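Local coordinates for Lmo0305 protein (Listeria monocytogenes, PDB 3PJ0) that is of unknown function but belongs to the beta-eliminating lyase family of fold type I proteins and carries covalently bound pyridoxal phosphate, at residues S98-H103 with S140-L145; P146-G151 with S289-V294; G152-F157 with T185-K190; D177-W182 with S201-F206; A266-A271 with E285-N290. All blocks are in the same frame, centred on the assembly; numbering follows the deposited sequence.

Contact 1: residues S98-H103 with S140-L145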
# COMPACT_ATOMS: atom_id res chain seq x y z
N SER A 98 -9.06 3.15 20.46
CA SER A 98 -8.44 2.22 19.51
C SER A 98 -8.11 2.96 18.21
O SER A 98 -8.79 3.93 17.83
CB SER A 98 -9.35 1.05 19.19
OG SER A 98 -8.79 0.27 18.13
N HIS A 99 -7.08 2.50 17.52
CA HIS A 99 -6.65 3.17 16.31
C HIS A 99 -7.78 3.10 15.29
O HIS A 99 -7.99 4.02 14.50
CB HIS A 99 -5.36 2.52 15.79
CG HIS A 99 -4.68 3.26 14.68
ND1 HIS A 99 -5.01 3.08 13.35
CD2 HIS A 99 -3.63 4.11 14.70
CE1 HIS A 99 -4.20 3.81 12.60
NE2 HIS A 99 -3.35 4.45 13.39
N LEU A 100 -8.52 1.99 15.32
CA LEU A 100 -9.66 1.80 14.43
C LEU A 100 -10.78 2.83 14.64
O LEU A 100 -11.45 3.25 13.71
CB LEU A 100 -10.25 0.39 14.63
CG LEU A 100 -9.54 -0.92 14.19
CD1 LEU A 100 -9.66 -1.12 12.73
CD2 LEU A 100 -8.07 -1.11 14.71
N GLU A 101 -10.94 3.26 15.89
CA GLU A 101 -12.03 4.16 16.22
C GLU A 101 -11.72 5.61 15.90
O GLU A 101 -12.62 6.35 15.49
CB GLU A 101 -12.32 4.04 17.72
CG GLU A 101 -13.52 4.82 18.20
CD GLU A 101 -14.85 4.27 17.65
OE1 GLU A 101 -14.87 3.15 17.08
OE2 GLU A 101 -15.87 4.98 17.83
N ILE A 102 -10.46 6.02 16.08
CA ILE A 102 -10.11 7.44 15.95
C ILE A 102 -9.10 7.87 14.88
O ILE A 102 -9.06 9.06 14.55
CB ILE A 102 -9.63 8.01 17.32
CG1 ILE A 102 -8.31 7.40 17.76
CG2 ILE A 102 -10.73 7.77 18.42
CD1 ILE A 102 -7.74 8.04 19.04
N HIS A 103 -8.30 6.95 14.34
CA HIS A 103 -7.25 7.34 13.40
C HIS A 103 -7.37 6.80 11.98
O HIS A 103 -6.44 6.98 11.20
CB HIS A 103 -5.85 6.96 13.93
CG HIS A 103 -5.46 7.66 15.20
ND1 HIS A 103 -5.41 9.03 15.32
CD2 HIS A 103 -5.01 7.17 16.38
CE1 HIS A 103 -4.98 9.35 16.53
NE2 HIS A 103 -4.75 8.23 17.20
N SER A 140 -15.70 -10.31 18.19
CA SER A 140 -14.36 -10.20 18.71
C SER A 140 -14.15 -8.99 19.63
O SER A 140 -14.95 -8.02 19.67
CB SER A 140 -13.36 -10.07 17.55
OG SER A 140 -13.50 -8.81 16.96
N VAL A 141 -13.08 -9.12 20.41
CA VAL A 141 -12.56 -8.07 21.26
C VAL A 141 -11.16 -7.83 20.70
O VAL A 141 -10.43 -8.79 20.36
CB VAL A 141 -12.50 -8.50 22.75
CG1 VAL A 141 -11.67 -7.54 23.60
CG2 VAL A 141 -13.90 -8.61 23.31
N LEU A 142 -10.79 -6.57 20.64
CA LEU A 142 -9.46 -6.17 20.18
C LEU A 142 -8.77 -5.54 21.36
O LEU A 142 -9.37 -4.71 22.05
CB LEU A 142 -9.57 -5.19 19.01
CG LEU A 142 -8.27 -4.53 18.48
CD1 LEU A 142 -8.50 -4.08 17.01
CD2 LEU A 142 -7.75 -3.35 19.32
N ILE A 143 -7.53 -5.95 21.60
CA ILE A 143 -6.69 -5.44 22.69
C ILE A 143 -5.43 -4.82 22.09
O ILE A 143 -4.79 -5.40 21.22
CB ILE A 143 -6.26 -6.59 23.65
CG1 ILE A 143 -7.47 -7.35 24.19
CG2 ILE A 143 -5.31 -6.09 24.71
CD1 ILE A 143 -8.46 -6.51 25.02
N GLU A 144 -5.06 -3.63 22.55
CA GLU A 144 -3.84 -2.94 22.07
C GLU A 144 -2.81 -2.95 23.21
O GLU A 144 -3.05 -2.37 24.26
CB GLU A 144 -4.20 -1.50 21.68
CG GLU A 144 -3.04 -0.71 21.10
CD GLU A 144 -3.35 0.78 20.93
OE1 GLU A 144 -4.45 1.14 20.40
OE2 GLU A 144 -2.48 1.57 21.32
N LEU A 145 -1.68 -3.65 23.00
CA LEU A 145 -0.61 -3.77 23.99
C LEU A 145 0.62 -3.01 23.48
O LEU A 145 1.19 -3.38 22.45
CB LEU A 145 -0.22 -5.23 24.23
CG LEU A 145 -1.29 -6.20 24.67
CD1 LEU A 145 -0.80 -7.65 24.71
CD2 LEU A 145 -1.86 -5.80 26.03
O HOH W 1 -5.96 -0.07 18.63
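Leu100 and Leu142 cross obliquely where the N-capped helix 99-102 packs on a face of the seven-stranded mixed sheet, against strand 140-144, an inner strand parallel to its neighbours 91-94 and 173-178. Their branches meet with Leu100 CD2 3.8 Å from Leu142 CD1. Leu142 has its CG anti to the backbone N (chi1 174°), which carries its two methyl groups off the strand toward the helix; CD2, the other branch, comes to 3.9 Å from Ser98 OG. That hydroxyl is turned anti to its own backbone N and serves as the N-cap, accepting a weak bond from Leu100 N (3.3 Å), while Ser98 O takes the amides of both Glu101 and Ile102. Serine suits the place, being small enough to sit beside a leucine methyl and polar enough to meet an amide of the first turn. Two residues on, on the same side of the strand, Glu144 extends toward the helix. Its OE1 is 4.1 Å from His99 N, and one water bridges them, accepting from His99 N (3.0 Å) and donating to Glu144 OE1 (2.6 Å). The contact thus pairs a greasy half with a hydrated one, and the buried carboxylate, held by Arg148 N at OE2 and through water by His99 N, is probably stabilised as the anion.

Contact 2: residues P146-G151 with S289-V294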
# COMPACT_ATOMS: atom_id res chain seq x y z
N PRO A 146 0.97 -1.90 24.13
CA PRO A 146 0.34 -1.23 25.25
C PRO A 146 -0.69 -0.26 24.69
O PRO A 146 -0.72 -0.10 23.47
CB PRO A 146 1.50 -0.48 25.89
CG PRO A 146 2.32 -0.07 24.75
CD PRO A 146 2.15 -1.14 23.68
N GLN A 147 -1.47 0.40 25.55
CA GLN A 147 -2.49 1.34 25.08
C GLN A 147 -1.83 2.69 24.90
O GLN A 147 -1.68 3.47 25.84
CB GLN A 147 -3.66 1.43 26.07
CG GLN A 147 -4.87 2.12 25.47
CD GLN A 147 -5.71 1.19 24.59
OE1 GLN A 147 -6.18 0.16 25.06
NE2 GLN A 147 -5.88 1.54 23.31
N ARG A 148 -1.42 2.94 23.67
CA ARG A 148 -0.63 4.14 23.36
C ARG A 148 -1.26 5.49 23.72
O ARG A 148 -0.57 6.36 24.23
CB ARG A 148 -0.28 4.13 21.88
CG ARG A 148 0.54 5.34 21.40
CD ARG A 148 -0.33 6.47 20.80
NE ARG A 148 0.54 7.43 20.15
CZ ARG A 148 0.24 8.25 19.13
NH1 ARG A 148 -0.97 8.29 18.59
NH2 ARG A 148 1.19 9.05 18.64
N GLU A 149 -2.55 5.66 23.45
CA GLU A 149 -3.20 6.96 23.67
C GLU A 149 -3.30 7.36 25.14
O GLU A 149 -3.53 8.52 25.45
CB GLU A 149 -4.58 7.00 23.01
CG GLU A 149 -4.52 6.82 21.51
CD GLU A 149 -4.00 8.01 20.72
OE1 GLU A 149 -4.09 9.16 21.19
OE2 GLU A 149 -3.53 7.78 19.59
N ILE A 150 -3.10 6.40 26.04
CA ILE A 150 -3.11 6.72 27.48
C ILE A 150 -1.68 6.61 28.07
O ILE A 150 -1.48 6.44 29.26
CB ILE A 150 -4.20 5.96 28.27
CG1 ILE A 150 -4.03 4.44 28.19
CG2 ILE A 150 -5.57 6.33 27.76
CD1 ILE A 150 -4.99 3.71 29.10
N GLY A 151 -0.69 6.71 27.21
CA GLY A 151 0.69 6.74 27.62
C GLY A 151 1.46 5.46 27.49
O GLY A 151 2.61 5.42 27.88
N SER A 289 7.38 0.18 28.93
CA SER A 289 7.83 -0.00 27.53
C SER A 289 8.78 1.17 27.22
O SER A 289 9.28 1.83 28.13
CB SER A 289 6.61 0.01 26.59
OG SER A 289 6.07 1.34 26.51
N ASN A 290 9.02 1.43 25.95
CA ASN A 290 9.92 2.50 25.56
C ASN A 290 9.24 3.87 25.52
O ASN A 290 9.87 4.88 25.22
CB ASN A 290 10.51 2.19 24.19
CG ASN A 290 9.49 2.25 23.13
OD1 ASN A 290 8.36 1.75 23.31
ND2 ASN A 290 9.84 2.86 21.99
N MSE A 291 7.94 3.91 25.83
CA MSE A 291 7.18 5.13 25.72
C MSE A 291 6.49 5.55 26.99
O MSE A 291 6.33 4.77 27.93
CB MSE A 291 6.12 4.97 24.62
CG MSE A 291 4.97 4.06 24.95
SE MSE A 291 3.46 4.26 23.73
CE MSE A 291 2.95 6.07 24.22
N PHE A 292 6.04 6.80 26.98
CA PHE A 292 5.29 7.39 28.08
C PHE A 292 4.86 8.78 27.63
O PHE A 292 5.31 9.28 26.60
CB PHE A 292 6.09 7.44 29.40
CG PHE A 292 7.40 8.16 29.31
CD1 PHE A 292 7.47 9.53 29.51
CD2 PHE A 292 8.58 7.46 29.02
CE1 PHE A 292 8.71 10.20 29.41
CE2 PHE A 292 9.78 8.12 28.92
CZ PHE A 292 9.86 9.49 29.12
N HIS A 293 3.94 9.37 28.40
CA HIS A 293 3.47 10.73 28.19
C HIS A 293 3.96 11.58 29.36
O HIS A 293 4.01 11.12 30.47
CB HIS A 293 1.95 10.72 28.12
CG HIS A 293 1.43 10.16 26.85
ND1 HIS A 293 0.08 10.11 26.55
CD2 HIS A 293 2.08 9.64 25.78
CE1 HIS A 293 -0.06 9.56 25.36
NE2 HIS A 293 1.14 9.31 24.86
N VAL A 294 4.32 12.83 29.09
CA VAL A 294 4.82 13.79 30.11
C VAL A 294 3.76 14.88 30.25
O VAL A 294 3.35 15.47 29.26
CB VAL A 294 6.15 14.42 29.64
CG1 VAL A 294 6.69 15.44 30.63
CG2 VAL A 294 7.21 13.30 29.35
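Pro146, entered through a cis peptide bond, turns its ring toward the second segment, and its CG stops 4.4 Å from Ser289 OG, the hydroxyl that closes an ST turn onto Met291 N. Arg148 follows in a 3-10 segment. Its CG, anti to the backbone N, touches the selenomethionine at 291, whose chain crosses at about a right angle and whose CE lies 3.8 Å from that carbon. A bend at chi2 (-95°) then swings the guanidinium round to Glu149, where NH1 makes a 2.8 Å salt bridge with OE2; His103 shares that same OE2. Arg148 O receives Gly151 N and also has His293 CE1 at 3.4 Å. Gly151 lies flat on the imidazole, its CA 3.5 Å above the His293 ring centre, almost on the normal. Glycine suits the place because at its positive phi of 101° a side chain would press on the carbonyl O of Ile150. Gly151 O then takes a CA-H...O contact from Phe292 CA at 3.3 Å. Beyond the two segments, Glu333 of strand 329-335 binds both Arg148 NE and His293 NE2. The loop after strand 140-144 therefore leans on strand 291-296, which lies between strands 280-283 and 329-335, while Phe292 turns from the loop to helix 260-275.

Contact 3: residues G152-F157 with T185-K190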
# COMPACT_ATOMS: atom_id res chain seq x y z
N GLY A 152 0.84 4.43 26.92
CA GLY A 152 1.50 3.14 26.79
C GLY A 152 1.28 2.34 28.06
O GLY A 152 2.25 1.92 28.74
N GLN A 153 0.02 2.13 28.42
CA GLN A 153 -0.29 1.35 29.63
C GLN A 153 -0.59 -0.13 29.30
O GLN A 153 -1.09 -0.46 28.20
CB GLN A 153 -1.47 1.98 30.36
CG GLN A 153 -1.27 3.41 30.90
CD GLN A 153 -2.44 3.90 31.74
OE1 GLN A 153 -2.99 3.15 32.59
NE2 GLN A 153 -2.80 5.16 31.56
N LEU A 154 -0.32 -1.00 30.29
CA LEU A 154 -0.53 -2.44 30.15
C LEU A 154 -1.24 -3.04 31.34
O LEU A 154 -0.96 -2.67 32.48
CB LEU A 154 0.84 -3.16 30.07
CG LEU A 154 1.65 -2.99 28.79
CD1 LEU A 154 3.07 -3.55 28.93
CD2 LEU A 154 0.91 -3.70 27.63
N PRO A 155 -2.14 -4.00 31.10
CA PRO A 155 -2.65 -4.76 32.21
C PRO A 155 -1.58 -5.76 32.68
O PRO A 155 -0.67 -6.16 31.92
CB PRO A 155 -3.82 -5.52 31.60
CG PRO A 155 -3.40 -5.75 30.18
CD PRO A 155 -2.70 -4.44 29.82
N ALA A 156 -1.67 -6.17 33.94
CA ALA A 156 -0.83 -7.27 34.40
C ALA A 156 -1.02 -8.45 33.43
O ALA A 156 -2.11 -8.65 32.88
CB ALA A 156 -1.24 -7.67 35.80
N PHE A 157 0.04 -9.24 33.22
CA PHE A 157 -0.07 -10.37 32.29
C PHE A 157 -1.18 -11.34 32.71
O PHE A 157 -1.96 -11.79 31.88
CB PHE A 157 1.27 -11.10 32.09
CG PHE A 157 1.26 -12.02 30.89
CD1 PHE A 157 1.44 -11.50 29.61
CD2 PHE A 157 1.02 -13.38 31.02
CE1 PHE A 157 1.40 -12.33 28.49
CE2 PHE A 157 0.98 -14.22 29.90
CZ PHE A 157 1.16 -13.69 28.65
N THR A 185 7.86 -6.84 25.38
CA THR A 185 8.39 -8.13 25.87
C THR A 185 9.34 -7.95 27.07
O THR A 185 9.30 -8.74 28.00
CB THR A 185 9.00 -9.00 24.76
OG1 THR A 185 10.18 -8.40 24.24
CG2 THR A 185 7.99 -9.19 23.63
N PRO A 186 10.15 -6.86 27.09
CA PRO A 186 11.02 -6.72 28.30
C PRO A 186 10.26 -6.58 29.64
O PRO A 186 10.60 -7.27 30.63
CB PRO A 186 11.84 -5.45 28.00
CG PRO A 186 11.82 -5.33 26.49
CD PRO A 186 10.46 -5.85 26.06
N PHE A 187 9.20 -5.78 29.67
CA PHE A 187 8.40 -5.60 30.88
C PHE A 187 7.64 -6.86 31.27
O PHE A 187 7.68 -7.27 32.40
CB PHE A 187 7.39 -4.45 30.73
CG PHE A 187 6.39 -4.40 31.84
CD1 PHE A 187 6.73 -3.89 33.08
CD2 PHE A 187 5.12 -4.94 31.67
CE1 PHE A 187 5.80 -3.89 34.13
CE2 PHE A 187 4.21 -4.94 32.71
CZ PHE A 187 4.54 -4.42 33.95
N TYR A 188 7.01 -7.50 30.29
CA TYR A 188 6.29 -8.73 30.60
C TYR A 188 7.20 -9.93 30.90
O TYR A 188 6.77 -10.86 31.54
CB TYR A 188 5.31 -9.09 29.49
CG TYR A 188 3.96 -8.41 29.51
CD1 TYR A 188 3.30 -8.12 30.71
CD2 TYR A 188 3.29 -8.18 28.33
CE1 TYR A 188 2.00 -7.55 30.70
CE2 TYR A 188 1.99 -7.64 28.31
CZ TYR A 188 1.35 -7.34 29.49
OH TYR A 188 0.07 -6.79 29.42
N GLN A 189 8.45 -9.89 30.46
CA GLN A 189 9.35 -11.04 30.60
C GLN A 189 8.68 -12.29 29.94
O GLN A 189 8.73 -13.43 30.45
CB GLN A 189 9.81 -11.20 32.05
CG GLN A 189 10.82 -10.11 32.44
CD GLN A 189 12.12 -10.25 31.68
OE1 GLN A 189 12.82 -11.27 31.85
NE2 GLN A 189 12.46 -9.27 30.83
N LYS A 190 8.06 -12.02 28.80
CA LYS A 190 7.38 -13.02 27.94
C LYS A 190 7.87 -12.83 26.51
O LYS A 190 8.12 -11.71 26.09
CB LYS A 190 5.85 -12.84 27.96
CG LYS A 190 5.21 -13.06 29.34
CD LYS A 190 5.10 -14.52 29.72
CE LYS A 190 4.62 -14.68 31.14
NZ LYS A 190 4.22 -16.08 31.46
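The two chain pieces run at 38° to each other, taken over residues 154-157 and 187-190, and come closest, CA to CA, at Phe157 and Tyr188, 6.8 Å apart. The motif is a T-shaped aromatic pair joining the start of helix 157-170 to the short helix 185-188. The Phe157 edge points into the Tyr188 face, the planes lying 77° apart and the centroids 5.2 Å, with Phe157 CD1 over the ring centre. Leu154 sends CD1 over the opposite face, nearer the rim, so the tyrosine is clasped on both sides. The same methyl meets Phe187 tip to tip, 3.7 Å from its CD2. Phe157 is itself covered: Lys190, bent at chi2, lays its alkyl chain across one face in a CH-pi contact, CG being 4.0 Å from the ring centroid. A lysine suits this rim position, since its carbons can cover a ring while its amine lies near the surface. Upstream, Gly152 and Gln153 both face Gln147 in a G1 beta bulge; Gly152 has the positive phi that this bulge needs. Tyrosine adds to the aromatic contact a hydroxyl that reaches past Leu154: Tyr188 OH donates to Pro155 O at 2.7 Å, in the plane of that carbonyl.

Contact 4: residues D177-W182 with S201-F206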
# COMPACT_ATOMS: atom_id res chain seq x y z
N ASP A 177 -3.81 -5.91 18.63
CA ASP A 177 -3.23 -4.77 17.96
C ASP A 177 -1.85 -4.69 18.60
O ASP A 177 -1.66 -4.15 19.69
CB ASP A 177 -4.04 -3.45 18.13
CG ASP A 177 -3.39 -2.28 17.40
OD1 ASP A 177 -2.16 -2.34 17.18
OD2 ASP A 177 -4.11 -1.33 17.02
N GLY A 178 -0.89 -5.30 17.92
CA GLY A 178 0.47 -5.38 18.35
C GLY A 178 1.38 -4.43 17.60
O GLY A 178 2.55 -4.77 17.34
N ALA A 179 0.86 -3.25 17.26
CA ALA A 179 1.65 -2.22 16.62
C ALA A 179 2.97 -1.99 17.38
O ALA A 179 4.03 -1.72 16.77
CB ALA A 179 0.86 -0.91 16.56
N ARG A 180 2.89 -2.09 18.71
CA ARG A 180 4.06 -1.90 19.60
C ARG A 180 4.34 -3.16 20.43
O ARG A 180 4.77 -3.09 21.58
CB ARG A 180 3.84 -0.70 20.51
CG ARG A 180 3.82 0.65 19.76
CD ARG A 180 3.36 1.84 20.61
NE ARG A 180 3.37 3.05 19.77
CZ ARG A 180 2.42 3.38 18.90
NH1 ARG A 180 1.32 2.65 18.75
NH2 ARG A 180 2.56 4.47 18.17
N LEU A 181 4.09 -4.33 19.84
CA LEU A 181 4.36 -5.57 20.56
C LEU A 181 5.82 -5.78 20.98
O LEU A 181 6.10 -6.23 22.10
CB LEU A 181 3.96 -6.78 19.72
CG LEU A 181 4.26 -8.16 20.33
CD1 LEU A 181 3.45 -8.40 21.65
CD2 LEU A 181 3.94 -9.23 19.27
N TRP A 182 6.74 -5.49 20.08
CA TRP A 182 8.15 -5.76 20.32
C TRP A 182 8.64 -5.01 21.56
O TRP A 182 9.45 -5.51 22.34
CB TRP A 182 8.98 -5.34 19.11
CG TRP A 182 8.40 -5.76 17.75
CD1 TRP A 182 7.95 -4.91 16.78
CD2 TRP A 182 8.20 -7.08 17.24
NE1 TRP A 182 7.51 -5.61 15.69
CE2 TRP A 182 7.63 -6.95 15.94
CE3 TRP A 182 8.43 -8.37 17.73
CZ2 TRP A 182 7.29 -8.06 15.14
CZ3 TRP A 182 8.10 -9.46 16.94
CH2 TRP A 182 7.55 -9.29 15.65
N SER A 201 -5.68 -13.86 16.51
CA SER A 201 -4.96 -13.21 15.43
C SER A 201 -4.15 -12.05 15.99
O SER A 201 -4.43 -11.54 17.08
CB SER A 201 -5.91 -12.75 14.31
OG SER A 201 -6.94 -11.89 14.81
N VAL A 202 -3.14 -11.64 15.24
CA VAL A 202 -2.27 -10.54 15.67
C VAL A 202 -1.75 -9.73 14.48
O VAL A 202 -1.39 -10.28 13.43
CB VAL A 202 -1.08 -11.04 16.51
CG1 VAL A 202 -0.40 -12.25 15.84
CG2 VAL A 202 -0.06 -9.88 16.83
N TYR A 203 -1.65 -8.43 14.71
CA TYR A 203 -1.06 -7.48 13.81
C TYR A 203 0.17 -6.88 14.48
O TYR A 203 0.10 -6.51 15.65
CB TYR A 203 -2.06 -6.36 13.50
CG TYR A 203 -1.40 -5.01 13.34
CD1 TYR A 203 -0.49 -4.78 12.31
CD2 TYR A 203 -1.66 -3.98 14.23
CE1 TYR A 203 0.17 -3.56 12.19
CE2 TYR A 203 -1.07 -2.73 14.09
CZ TYR A 203 -0.14 -2.52 13.08
OH TYR A 203 0.48 -1.28 12.96
N VAL A 204 1.28 -6.85 13.75
CA VAL A 204 2.51 -6.19 14.20
C VAL A 204 3.01 -5.18 13.13
O VAL A 204 2.84 -5.38 11.92
CB VAL A 204 3.65 -7.20 14.60
CG1 VAL A 204 3.23 -8.02 15.82
CG2 VAL A 204 4.04 -8.10 13.42
N SER A 205 3.64 -4.09 13.58
CA SER A 205 4.20 -3.06 12.71
C SER A 205 5.72 -3.15 12.62
O SER A 205 6.41 -3.63 13.56
CB SER A 205 3.86 -1.66 13.24
OG SER A 205 4.23 -0.66 12.30
N PHE A 206 6.26 -2.63 11.51
CA PHE A 206 7.72 -2.53 11.35
C PHE A 206 8.20 -1.07 11.25
O PHE A 206 9.37 -0.84 10.96
CB PHE A 206 8.16 -3.40 10.17
CG PHE A 206 7.87 -4.81 10.41
CD1 PHE A 206 8.73 -5.58 11.19
CD2 PHE A 206 6.67 -5.36 10.02
CE1 PHE A 206 8.43 -6.89 11.49
CE2 PHE A 206 6.36 -6.66 10.32
CZ PHE A 206 7.24 -7.44 11.08
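Asp177 sets its carboxylate anti to the backbone N (chi1 -180°), and Trp182 has CG beside its backbone N (chi1 -44°); these torsions bring the carboxylate beside Tyr203 and the indole over to Ser205. Asp177 and Tyr203, paired in a parallel bridge, lie side by side and point the same way. Asp177 OD1 rests at the ring edge, 3.3 Å from Tyr203 CE2, and accepts Ala179 N at 3.2 Å, closing an Asx turn that holds the carboxylate in position. Ala179 CB, small enough to fit close by, packs obliquely 3.6 Å from the same CE2. Gly178, with no side chain to crowd Tyr203 O, gives that oxygen a weak bond from its N (2.8 Å), while Gly178 O takes a CA-H...O contact from Val204. Leu181 CD2 and Trp182 CZ2 meet the two methyls of Val204, CG1 and CG2 respectively, each at 3.7 Å. The indole edge does polar work too: Trp182 NE1 donates to Ser205 O at 3.1 Å, in the ring plane and nearly along the C=O axis. Ser205 N, buried here, has no partner in the model. Asp177 OD2 bonds N1 of the modified lysine LLP at position 208 as well as Gln76 NE2, and Arg180 NH1 bonds its O3. The nearby carboxylate probably helps keep N1 protonated. Two adjacent parallel strands joined by a beta-alpha-beta crossover, one bearing near its C-terminal end an aspartate hydrogen-bonded to the pyridine nitrogen, are characteristic of the cofactor site of fold type I pyridoxal phosphate proteins.

Contact 5: residues A266-A271 with E285-N290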
# COMPACT_ATOMS: atom_id res chain seq x y z
N ALA A 266 16.09 2.75 29.24
CA ALA A 266 16.34 4.15 28.95
C ALA A 266 15.10 4.96 29.21
O ALA A 266 15.17 6.01 29.87
CB ALA A 266 16.79 4.32 27.50
N ALA A 267 13.95 4.49 28.72
CA ALA A 267 12.67 5.17 28.98
C ALA A 267 12.41 5.35 30.48
O ALA A 267 11.91 6.41 30.91
CB ALA A 267 11.50 4.43 28.30
N LYS A 268 12.68 4.31 31.26
CA LYS A 268 12.50 4.39 32.72
C LYS A 268 13.41 5.46 33.35
O LYS A 268 12.95 6.26 34.17
CB LYS A 268 12.70 3.03 33.38
CG LYS A 268 11.53 2.07 33.10
CD LYS A 268 11.65 0.80 33.93
CE LYS A 268 12.75 -0.08 33.47
NZ LYS A 268 12.94 -1.22 34.40
N GLY A 269 14.69 5.47 32.97
CA GLY A 269 15.64 6.47 33.46
C GLY A 269 15.16 7.88 33.12
O GLY A 269 15.17 8.78 33.97
N LEU A 270 14.71 8.09 31.88
CA LEU A 270 14.21 9.39 31.43
C LEU A 270 12.96 9.80 32.21
O LEU A 270 12.87 10.93 32.66
CB LEU A 270 13.92 9.37 29.93
CG LEU A 270 13.57 10.68 29.23
CD1 LEU A 270 14.61 11.75 29.55
CD2 LEU A 270 13.45 10.48 27.70
N ALA A 271 12.00 8.88 32.36
CA ALA A 271 10.78 9.18 33.12
C ALA A 271 11.12 9.60 34.54
O ALA A 271 10.54 10.55 35.08
CB ALA A 271 9.80 7.94 33.13
N GLU A 285 3.56 6.46 35.52
CA GLU A 285 4.66 7.04 36.32
C GLU A 285 5.97 6.30 36.07
O GLU A 285 7.04 6.92 35.93
CB GLU A 285 4.29 7.02 37.82
CG GLU A 285 5.42 7.49 38.75
CD GLU A 285 5.00 7.60 40.22
OE1 GLU A 285 3.78 7.54 40.54
OE2 GLU A 285 5.92 7.78 41.06
N VAL A 286 5.89 4.96 36.06
CA VAL A 286 7.01 4.12 35.66
C VAL A 286 6.63 3.44 34.32
O VAL A 286 5.67 2.65 34.26
CB VAL A 286 7.40 3.08 36.71
CG1 VAL A 286 8.54 2.20 36.15
CG2 VAL A 286 7.81 3.77 38.02
N PRO A 287 7.34 3.79 33.23
CA PRO A 287 7.06 3.21 31.93
C PRO A 287 7.11 1.69 31.98
O PRO A 287 7.88 1.12 32.75
CB PRO A 287 8.19 3.74 31.04
CG PRO A 287 8.55 5.04 31.65
CD PRO A 287 8.39 4.83 33.15
N VAL A 288 6.28 1.06 31.15
CA VAL A 288 6.24 -0.38 31.02
C VAL A 288 6.70 -0.75 29.61
O VAL A 288 6.49 -1.86 29.17
CB VAL A 288 4.82 -0.90 31.35
CG1 VAL A 288 4.47 -0.58 32.82
CG2 VAL A 288 3.74 -0.33 30.35
N SER A 289 7.38 0.18 28.93
CA SER A 289 7.83 -0.00 27.53
C SER A 289 8.78 1.17 27.22
O SER A 289 9.28 1.83 28.13
CB SER A 289 6.61 0.01 26.59
OG SER A 289 6.07 1.34 26.51
N ASN A 290 9.02 1.43 25.95
CA ASN A 290 9.92 2.50 25.56
C ASN A 290 9.24 3.87 25.52
O ASN A 290 9.87 4.88 25.22
CB ASN A 290 10.51 2.19 24.19
CG ASN A 290 9.49 2.25 23.13
OD1 ASN A 290 8.36 1.75 23.31
ND2 ASN A 290 9.84 2.86 21.99
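Two partners grip Lys268 NZ: Glu265 OE2 through a salt bridge and the ring of Phe264 through a cation-pi interaction, both on the same helix, 260-275. On this helix packs the loop 285-290, which joins strands 280-283 and 291-296, neighbours in the four-stranded antiparallel sheet. The lysine chain bends at chi3 (-71°) and the amine turns off from the loop, so the alkyl part is left to do the packing. Lys268 CG lies 3.8 Å from Pro287 O, and CD crosses obliquely over Val286 CG1 at 4.1 Å. The deeper part of the interface belongs to two alanines one helical turn apart. Ala271 CB presses on the proline ring, 3.4 Å from Pro287 CD and 3.5 Å from CG, tighter than ordinary carbon contact, so a small residue suits it. Ala267 CB faces two backbone oxygens instead, Ser289 O at 3.4 Å and Asn290 O at 3.5 Å; alanine suits this place because the CA atoms of Ala267 and Asn290 come within 5.1 Å. Proline offers the loop a compact, rigid apolar wedge with no amide hydrogen to satisfy; Phe292 packs against it as well. With no hydrogen bond crossing between the two segments, cohesion rests on shape and apolar contact, and the lysine charge is settled within its own helix.

Overall arrangement
Contacts 1 and 4 belong to one sheet, where Ile143 O lies 2.8 Å from Asp177 N on the adjoining strand, and Asp177 brings contact 4 to the pyridine nitrogen of the modified lysine LLP at position 208. Contact 2 packs against Arg180, which bonds O3 of LLP: Arg148 CG is 3.7 Å from Arg180 CZ. His293 is about 4 Å from a bound MRD molecule, probably from the crystallisation liquor. His103 NE2 of contact 1 meets Glu149 OE2 of contact 2 at 2.7 Å. Contact 3 continues the same loop, with Gln147 N 2.8 Å from Gln153 O. Contact 5 shares Ser289 and Asn290 with contact 2, touches contact 3 through Val288, and has its centre about 20 Å from that of contact 4.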